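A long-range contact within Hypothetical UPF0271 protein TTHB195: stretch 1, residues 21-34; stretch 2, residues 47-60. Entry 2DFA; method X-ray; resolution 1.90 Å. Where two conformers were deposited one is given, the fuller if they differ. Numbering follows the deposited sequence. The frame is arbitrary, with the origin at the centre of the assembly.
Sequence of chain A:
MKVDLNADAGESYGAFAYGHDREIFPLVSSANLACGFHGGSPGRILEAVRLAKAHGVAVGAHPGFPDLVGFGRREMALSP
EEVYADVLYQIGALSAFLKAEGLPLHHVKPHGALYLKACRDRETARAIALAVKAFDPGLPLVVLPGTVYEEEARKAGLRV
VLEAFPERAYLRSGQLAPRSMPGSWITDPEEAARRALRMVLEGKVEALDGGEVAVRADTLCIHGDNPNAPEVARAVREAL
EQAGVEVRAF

Stretch 1 (21-34) DREIFPLVSSANLA
Stretch 2 47-60: EAVRLAKAHGVAVG

How does the helical start of stretch 1 meet the helix of stretch 2? Asp21, Arg22 and residues 47-54 have helical phi/psi near -60/-40, while Glu23 is at -84/-31 and Ile24 at -81/-41; Asp21 CA lies 7.5 Å from Ala48 CA. Asp21 (chi1 m) points its CB toward stretch 2, where it meets Leu51 CD2 at 3.8 Å. The CA-to-CB bonds of Arg22 and Glu23 point away from stretch 2; Arg22 NE and Glu23 OE2 form a long salt bridge of 3.7 Å. Ile24 does not touch stretch 2.

What fills the space between these segments? Phe25 (phi/psi -53/-39, chi1 -83°, chi2 50°) is buried, and its N bonds to Asp21 O at 2.9 Å. Leu51 (chi1 t, chi2 p) lays CD2 over one face of the ring, 3.9 Å from the centroid and 11° off the normal, a CH-pi contact. Ala52 N lies at the ring edge, 3.3 Å from Phe25 CE2; Ala52 CB is also 3.3 Å from Phe25 CE2. Pro26 CB packs 3.7 Å from His55 CD2. The imidazole (chi1 m, chi2 80°) has Phe25 CB over one face and is held by a hydrogen bond from His55 ND1 to Leu51 O, 3.1 Å.

How does the chain pass from loop to sheet? Val28 (-102/163, chi1 m) places CG2 4.2 Å from Val57 CG1. Val57 (chi1 t) follows Gly56, whose phi/psi of 61/36 favours glycine, and Val57 CG2 lies 3.2 Å from Phe25 O. The CA-to-CB bond of Ser29 (-101/-21, chi1 p) points away, but its carbonyl faces Ala58: Ala58 N donates to Ser29 O at 3.0 Å, while a water donates to Ser29 O at 2.6 Å and to Gly56 O at 3.0 Å.

What joins the strands? From Ser30 (-141/151) through Ala31 (-133/147), Asn32 (-108/107) and Leu33 (-91/134), the chain runs parallel to the strand beginning at Ala58, axes 30° apart, pairing Ser30-Ala58, Ala31-Val59 and Asn32-Gly60. Ala31 N donates to Ala58 O at 2.8 Å, Gly60 N to Ala31 O at 2.9 Å, and Leu33 N to Gly60 O at 2.9 Å. Ser30, Asn32 (both chi1 m) and Ala58 share one face; Ala31 and Val59 occupy the other, with Ala31 CB 3.9 Å from Val57 CG1. Apolar Leu33 (chi1 -87°, chi2 p) suits its buried place: Leu33 CD2 lies 3.5 Å from Val59 CG1, 3.6 Å from Val49 CG2 and 3.9 Å from Ala48 CB. The stretches bury 745 Å² together.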

ATOM      1  N   ASP A  21      -9.721 -20.293   8.875  1.00 43.53           N
ATOM      2  CA  ASP A  21      -9.971 -19.924  10.265  1.00 42.67           C
ATOM      3  C   ASP A  21     -11.185 -20.643  10.866  1.00 43.60           C
ATOM      4  O   ASP A  21     -11.130 -21.128  11.995  1.00 42.05           O
ATOM      5  CB  ASP A  21     -10.169 -18.406  10.383  1.00 40.24           C
ATOM      6  CG  ASP A  21      -8.912 -17.610  10.025  1.00 38.72           C
ATOM      7  OD1 ASP A  21      -7.887 -18.213   9.638  1.00 35.70           O
ATOM      8  OD2 ASP A  21      -8.955 -16.367  10.136  1.00 41.40           O
ATOM      9  N   ARG A  22     -12.278 -20.704  10.114  1.00 44.78           N
ATOM     10  CA  ARG A  22     -13.498 -21.350  10.592  1.00 48.33           C
ATOM     11  C   ARG A  22     -13.281 -22.813  10.979  1.00 47.91           C
ATOM     12  O   ARG A  22     -13.855 -23.300  11.951  1.00 48.18           O
ATOM     13  CB  ARG A  22     -14.585 -21.266   9.521  1.00 51.82           C
ATOM     14  CG  ARG A  22     -14.993 -19.850   9.156  1.00 57.56           C
ATOM     15  CD  ARG A  22     -15.435 -19.790   7.705  1.00 62.03           C
ATOM     16  NE  ARG A  22     -14.361 -20.226   6.813  1.00 66.19           N
ATOM     17  CZ  ARG A  22     -14.475 -20.324   5.492  1.00 67.58           C
ATOM     18  NH1 ARG A  22     -15.620 -20.016   4.895  1.00 67.90           N
ATOM     19  NH2 ARG A  22     -13.441 -20.728   4.768  1.00 68.31           N
ATOM     20  N   GLU A  23     -12.447 -23.511  10.216  1.00 48.24           N
ATOM     21  CA  GLU A  23     -12.171 -24.918  10.479  1.00 49.13           C
ATOM     22  C   GLU A  23     -11.089 -25.130  11.532  1.00 47.87           C
ATOM     23  O   GLU A  23     -11.124 -26.110  12.283  1.00 46.56           O
ATOM     24  CB  GLU A  23     -11.756 -25.618   9.184  1.00 51.51           C
ATOM     25  CG  GLU A  23     -12.817 -25.617   8.088  1.00 56.84           C
ATOM     26  CD  GLU A  23     -13.161 -24.220   7.594  1.00 60.99           C
ATOM     27  OE1 GLU A  23     -12.233 -23.478   7.201  1.00 62.39           O
ATOM     28  OE2 GLU A  23     -14.362 -23.867   7.595  1.00 63.60           O
ATOM     29  N   ILE A  24     -10.137 -24.205  11.595  1.00 45.49           N
ATOM     30  CA  ILE A  24      -9.026 -24.310  12.535  1.00 43.46           C
ATOM     31  C   ILE A  24      -9.307 -23.860  13.970  1.00 42.50           C
ATOM     32  O   ILE A  24      -8.861 -24.505  14.916  1.00 41.78           O
ATOM     33  CB  ILE A  24      -7.793 -23.526  12.010  1.00 43.67           C
ATOM     34  CG1 ILE A  24      -7.231 -24.204  10.760  1.00 44.48           C
ATOM     35  CG2 ILE A  24      -6.722 -23.444  13.092  1.00 43.86           C
ATOM     36  CD1 ILE A  24      -6.546 -25.532  11.029  1.00 46.36           C
ATOM     37  N   PHE A  25     -10.036 -22.763  14.140  1.00 43.42           N
ATOM     38  CA  PHE A  25     -10.323 -22.247  15.479  1.00 44.42           C
ATOM     39  C   PHE A  25     -10.922 -23.236  16.473  1.00 45.46           C
ATOM     40  O   PHE A  25     -10.575 -23.220  17.653  1.00 44.40           O
ATOM     41  CB  PHE A  25     -11.220 -21.013  15.387  1.00 47.02           C
ATOM     42  CG  PHE A  25     -10.471 -19.742  15.101  1.00 48.74           C
ATOM     43  CD1 PHE A  25      -9.558 -19.680  14.054  1.00 51.81           C
ATOM     44  CD2 PHE A  25     -10.687 -18.604  15.868  1.00 49.45           C
ATOM     45  CE1 PHE A  25      -8.872 -18.497  13.776  1.00 52.45           C
ATOM     46  CE2 PHE A  25     -10.005 -17.415  15.595  1.00 50.77           C
ATOM     47  CZ  PHE A  25      -9.099 -17.363  14.549  1.00 48.92           C
ATOM     48  N   PRO A  26     -11.836 -24.107  16.022  1.00 45.88           N
ATOM     49  CA  PRO A  26     -12.411 -25.058  16.978  1.00 47.49           C
ATOM     50  C   PRO A  26     -11.436 -26.161  17.401  1.00 48.03           C
ATOM     51  O   PRO A  26     -11.743 -26.967  18.281  1.00 48.40           O
ATOM     52  CB  PRO A  26     -13.623 -25.604  16.225  1.00 47.62           C
ATOM     53  CG  PRO A  26     -13.159 -25.586  14.800  1.00 47.96           C
ATOM     54  CD  PRO A  26     -12.467 -24.239  14.696  1.00 46.60           C
ATOM     55  N   LEU A  27     -10.256 -26.180  16.787  1.00 46.77           N
ATOM     56  CA  LEU A  27      -9.252 -27.196  17.087  1.00 45.47           C
ATOM     57  C   LEU A  27      -8.056 -26.709  17.908  1.00 44.49           C
ATOM     58  O   LEU A  27      -7.406 -27.501  18.594  1.00 44.41           O
ATOM     59  CB  LEU A  27      -8.730 -27.798  15.781  1.00 45.90           C
ATOM     60  CG  LEU A  27      -9.764 -28.302  14.773  1.00 47.76           C
ATOM     61  CD1 LEU A  27      -9.064 -28.687  13.480  1.00 47.67           C
ATOM     62  CD2 LEU A  27     -10.524 -29.485  15.356  1.00 47.14           C
ATOM     63  N   VAL A  28      -7.756 -25.415  17.841  1.00 41.91           N
ATOM     64  CA  VAL A  28      -6.600 -24.882  18.561  1.00 40.10           C
ATOM     65  C   VAL A  28      -6.956 -24.159  19.849  1.00 38.95           C
ATOM     66  O   VAL A  28      -8.110 -23.791  20.062  1.00 41.09           O
ATOM     67  CB  VAL A  28      -5.796 -23.916  17.657  1.00 41.63           C
ATOM     68  CG1 VAL A  28      -5.374 -24.630  16.383  1.00 41.60           C
ATOM     69  CG2 VAL A  28      -6.636 -22.700  17.315  1.00 40.27           C
ATOM     70  N   SER A  29      -5.965 -23.958  20.712  1.00 36.98           N
ATOM     71  CA  SER A  29      -6.199 -23.246  21.960  1.00 36.23           C
ATOM     72  C   SER A  29      -5.712 -21.800  21.865  1.00 35.36           C
ATOM     73  O   SER A  29      -6.150 -20.954  22.631  1.00 33.48           O
ATOM     74  CB  SER A  29      -5.530 -23.960  23.145  1.00 36.13           C
ATOM     75  OG  SER A  29      -4.142 -24.150  22.938  1.00 38.06           O
ATOM     76  N   SER A  30      -4.810 -21.519  20.925  1.00 35.88           N
ATOM     77  CA  SER A  30      -4.304 -20.158  20.735  1.00 34.71           C
ATOM     78  C   SER A  30      -4.150 -19.876  19.242  1.00 34.13           C
ATOM     79  O   SER A  30      -3.930 -20.789  18.449  1.00 32.82           O
ATOM     80  CB  SER A  30      -2.951 -19.945  21.440  1.00 34.83           C
ATOM     81  OG  SER A  30      -3.074 -19.942  22.853  0.50 36.16           O
ATOM     82  N   ALA A  31      -4.282 -18.610  18.864  1.00 32.22           N
ATOM     83  CA  ALA A  31      -4.147 -18.222  17.464  1.00 29.68           C
ATOM     84  C   ALA A  31      -3.228 -17.008  17.363  1.00 29.19           C
ATOM     85  O   ALA A  31      -3.189 -16.172  18.266  1.00 28.29           O
ATOM     86  CB  ALA A  31      -5.509 -17.896  16.881  1.00 29.55           C
ATOM     87  N   ASN A  32      -2.481 -16.932  16.267  1.00 29.74           N
ATOM     88  CA  ASN A  32      -1.568 -15.820  16.027  1.00 28.94           C
ATOM     89  C   ASN A  32      -2.229 -15.016  14.913  1.00 28.90           C
ATOM     90  O   ASN A  32      -2.257 -15.448  13.764  1.00 27.72           O
ATOM     91  CB  ASN A  32      -0.210 -16.346  15.562  1.00 31.35           C
ATOM     92  CG  ASN A  32       0.217 -17.603  16.309  1.00 31.91           C
ATOM     93  OD1 ASN A  32       0.345 -17.602  17.535  1.00 33.00           O
ATOM     94  ND2 ASN A  32       0.433 -18.683  15.568  1.00 31.33           N
ATOM     95  N   LEU A  33      -2.780 -13.860  15.259  1.00 29.21           N
ATOM     96  CA  LEU A  33      -3.471 -13.024  14.287  1.00 29.68           C
ATOM     97  C   LEU A  33      -2.598 -11.993  13.585  1.00 28.90           C
ATOM     98  O   LEU A  33      -1.820 -11.284  14.226  1.00 27.71           O
ATOM     99  CB  LEU A  33      -4.650 -12.315  14.959  1.00 28.97           C
ATOM    100  CG  LEU A  33      -5.971 -13.095  14.989  1.00 33.11           C
ATOM    101  CD1 LEU A  33      -5.752 -14.502  15.529  1.00 33.22           C
ATOM    102  CD2 LEU A  33      -6.974 -12.342  15.831  1.00 32.36           C
ATOM    103  N   ALA A  34      -2.745 -11.918  12.263  1.00 29.94           N
ATOM    104  CA  ALA A  34      -2.000 -10.962  11.453  1.00 28.44           C
ATOM    105  C   ALA A  34      -2.420  -9.555  11.878  1.00 29.05           C
ATOM    106  O   ALA A  34      -3.544  -9.347  12.351  1.00 26.12           O
ATOM    107  CB  ALA A  34      -2.293 -11.181   9.960  1.00 31.69           C
ATOM    108  N   GLU A  47     -13.045  -9.610  12.433  1.00 30.82           N
ATOM    109  CA  GLU A  47     -13.735 -10.871  12.174  1.00 34.48           C
ATOM    110  C   GLU A  47     -13.047 -12.049  12.878  1.00 34.28           C
ATOM    111  O   GLU A  47     -13.714 -12.894  13.492  1.00 32.75           O
ATOM    112  CB  GLU A  47     -13.783 -11.132  10.664  1.00 35.10           C
ATOM    113  CG  GLU A  47     -14.265 -12.525  10.277  1.00 39.86           C
ATOM    114  CD  GLU A  47     -14.240 -12.749   8.774  1.00 44.69           C
ATOM    115  OE1 GLU A  47     -13.144 -12.680   8.167  1.00 41.57           O
ATOM    116  OE2 GLU A  47     -15.323 -12.987   8.200  1.00 46.87           O
ATOM    117  N   ALA A  48     -11.720 -12.100  12.786  1.00 30.67           N
ATOM    118  CA  ALA A  48     -10.940 -13.171  13.395  1.00 30.86           C
ATOM    119  C   ALA A  48     -11.012 -13.129  14.912  1.00 30.64           C
ATOM    120  O   ALA A  48     -11.067 -14.170  15.567  1.00 30.40           O
ATOM    121  CB  ALA A  48      -9.472 -13.094  12.932  1.00 30.19           C
ATOM    122  N   VAL A  49     -10.995 -11.926  15.471  1.00 29.59           N
ATOM    123  CA  VAL A  49     -11.072 -11.759  16.917  1.00 30.96           C
ATOM    124  C   VAL A  49     -12.440 -12.224  17.406  1.00 32.35           C
ATOM    125  O   VAL A  49     -12.553 -12.888  18.445  1.00 33.10           O
ATOM    126  CB  VAL A  49     -10.838 -10.283  17.318  1.00 29.27           C
ATOM    127  CG1 VAL A  49     -11.195 -10.065  18.783  1.00 27.71           C
ATOM    128  CG2 VAL A  49      -9.356  -9.917  17.083  1.00 27.55           C
ATOM    129  N   ARG A  50     -13.481 -11.886  16.655  1.00 34.19           N
ATOM    130  CA  ARG A  50     -14.827 -12.298  17.034  1.00 37.54           C
ATOM    131  C   ARG A  50     -14.934 -13.818  16.995  1.00 38.08           C
ATOM    132  O   ARG A  50     -15.515 -14.430  17.895  1.00 37.50           O
ATOM    133  CB  ARG A  50     -15.857 -11.640  16.107  1.00 37.97           C
ATOM    134  CG  ARG A  50     -16.002 -10.147  16.396  1.00 41.09           C
ATOM    135  CD  ARG A  50     -16.953  -9.416  15.457  1.00 44.46           C
ATOM    136  NE  ARG A  50     -17.220  -8.068  15.967  1.00 46.06           N
ATOM    137  CZ  ARG A  50     -17.844  -7.109  15.293  1.00 47.91           C
ATOM    138  NH1 ARG A  50     -18.282  -7.327  14.058  1.00 49.84           N
ATOM    139  NH2 ARG A  50     -18.034  -5.925  15.860  1.00 50.05           N
ATOM    140  N   LEU A  51     -14.354 -14.425  15.964  1.00 38.91           N
ATOM    141  CA  LEU A  51     -14.379 -15.879  15.818  1.00 39.63           C
ATOM    142  C   LEU A  51     -13.643 -16.557  16.969  1.00 40.26           C
ATOM    143  O   LEU A  51     -14.140 -17.524  17.550  1.00 39.89           O
ATOM    144  CB  LEU A  51     -13.741 -16.287  14.487  1.00 41.21           C
ATOM    145  CG  LEU A  51     -13.820 -17.764  14.089  1.00 44.29           C
ATOM    146  CD1 LEU A  51     -15.281 -18.169  13.884  1.00 45.42           C
ATOM    147  CD2 LEU A  51     -13.028 -17.986  12.807  1.00 44.93           C
ATOM    148  N   ALA A  52     -12.455 -16.050  17.296  1.00 38.09           N
ATOM    149  CA  ALA A  52     -11.661 -16.608  18.384  1.00 37.98           C
ATOM    150  C   ALA A  52     -12.443 -16.544  19.692  1.00 37.88           C
ATOM    151  O   ALA A  52     -12.477 -17.511  20.456  1.00 37.43           O
ATOM    152  CB  ALA A  52     -10.346 -15.843  18.523  1.00 35.95           C
ATOM    153  N   LYS A  53     -13.063 -15.397  19.940  1.00 37.10           N
ATOM    154  CA  LYS A  53     -13.853 -15.186  21.151  1.00 39.46           C
ATOM    155  C   LYS A  53     -15.004 -16.188  21.215  1.00 40.09           C
ATOM    156  O   LYS A  53     -15.280 -16.766  22.267  1.00 41.15           O
ATOM    157  CB  LYS A  53     -14.420 -13.767  21.163  1.00 37.90           C
ATOM    158  CG  LYS A  53     -15.242 -13.430  22.398  1.00 38.90           C
ATOM    159  CD  LYS A  53     -15.729 -11.995  22.321  1.00 41.85           C
ATOM    160  CE  LYS A  53     -16.488 -11.576  23.570  1.00 43.51           C
ATOM    161  NZ  LYS A  53     -16.891 -10.148  23.472  1.00 43.15           N
ATOM    162  N   ALA A  54     -15.671 -16.379  20.084  1.00 39.42           N
ATOM    163  CA  ALA A  54     -16.790 -17.307  20.005  1.00 42.48           C
ATOM    164  C   ALA A  54     -16.331 -18.727  20.317  1.00 43.14           C
ATOM    165  O   ALA A  54     -17.085 -19.518  20.884  1.00 42.82           O
ATOM    166  CB  ALA A  54     -17.421 -17.251  18.618  1.00 40.90           C
ATOM    167  N   HIS A  55     -15.089 -19.048  19.961  1.00 43.07           N
ATOM    168  CA  HIS A  55     -14.559 -20.384  20.212  1.00 43.12           C
ATOM    169  C   HIS A  55     -13.657 -20.492  21.434  1.00 41.91           C
ATOM    170  O   HIS A  55     -13.040 -21.533  21.658  1.00 42.18           O
ATOM    171  CB  HIS A  55     -13.809 -20.903  18.983  1.00 45.23           C
ATOM    172  CG  HIS A  55     -14.705 -21.263  17.840  1.00 48.32           C
ATOM    173  ND1 HIS A  55     -15.237 -20.322  16.985  1.00 49.49           N
ATOM    174  CD2 HIS A  55     -15.201 -22.458  17.440  1.00 49.32           C
ATOM    175  CE1 HIS A  55     -16.021 -20.922  16.106  1.00 50.14           C
ATOM    176  NE2 HIS A  55     -16.017 -22.219  16.361  1.00 52.01           N
ATOM    177  N   GLY A  56     -13.575 -19.425  22.220  1.00 40.82           N
ATOM    178  CA  GLY A  56     -12.738 -19.448  23.408  1.00 39.74           C
ATOM    179  C   GLY A  56     -11.264 -19.694  23.123  1.00 39.65           C
ATOM    180  O   GLY A  56     -10.577 -20.361  23.899  1.00 38.22           O
ATOM    181  N   VAL A  57     -10.783 -19.152  22.007  1.00 38.11           N
ATOM    182  CA  VAL A  57      -9.384 -19.294  21.601  1.00 36.63           C
ATOM    183  C   VAL A  57      -8.598 -18.058  22.051  1.00 36.99           C
ATOM    184  O   VAL A  57      -9.070 -16.929  21.903  1.00 34.47           O
ATOM    185  CB  VAL A  57      -9.275 -19.422  20.062  1.00 38.46           C
ATOM    186  CG1 VAL A  57      -7.813 -19.460  19.635  1.00 36.14           C
ATOM    187  CG2 VAL A  57     -10.000 -20.684  19.593  1.00 37.43           C
ATOM    188  N   ALA A  58      -7.409 -18.275  22.608  1.00 36.16           N
ATOM    189  CA  ALA A  58      -6.567 -17.172  23.074  1.00 35.59           C
ATOM    190  C   ALA A  58      -5.944 -16.494  21.858  1.00 34.50           C
ATOM    191  O   ALA A  58      -5.469 -17.166  20.951  1.00 35.50           O
ATOM    192  CB  ALA A  58      -5.473 -17.692  23.993  1.00 33.11           C
ATOM    193  N   VAL A  59      -5.928 -15.167  21.853  1.00 34.15           N
ATOM    194  CA  VAL A  59      -5.378 -14.439  20.715  1.00 31.58           C
ATOM    195  C   VAL A  59      -4.043 -13.763  20.998  1.00 31.34           C
ATOM    196  O   VAL A  59      -3.875 -13.081  22.008  1.00 32.21           O
ATOM    197  CB  VAL A  59      -6.392 -13.377  20.220  1.00 32.70           C
ATOM    198  CG1 VAL A  59      -5.770 -12.513  19.117  1.00 30.04           C
ATOM    199  CG2 VAL A  59      -7.644 -14.072  19.710  1.00 30.64           C
ATOM    200  N   GLY A  60      -3.094 -13.960  20.088  1.00 30.14           N
ATOM    201  CA  GLY A  60      -1.786 -13.347  20.217  1.00 29.57           C
ATOM    202  C   GLY A  60      -1.493 -12.600  18.924  1.00 30.49           C
ATOM    203  O   GLY A  60      -2.153 -12.840  17.911  1.00 28.95           O
TER
HETATM  204  O   HOH W   1      -7.837 -21.245  24.641  1.00 41.49           O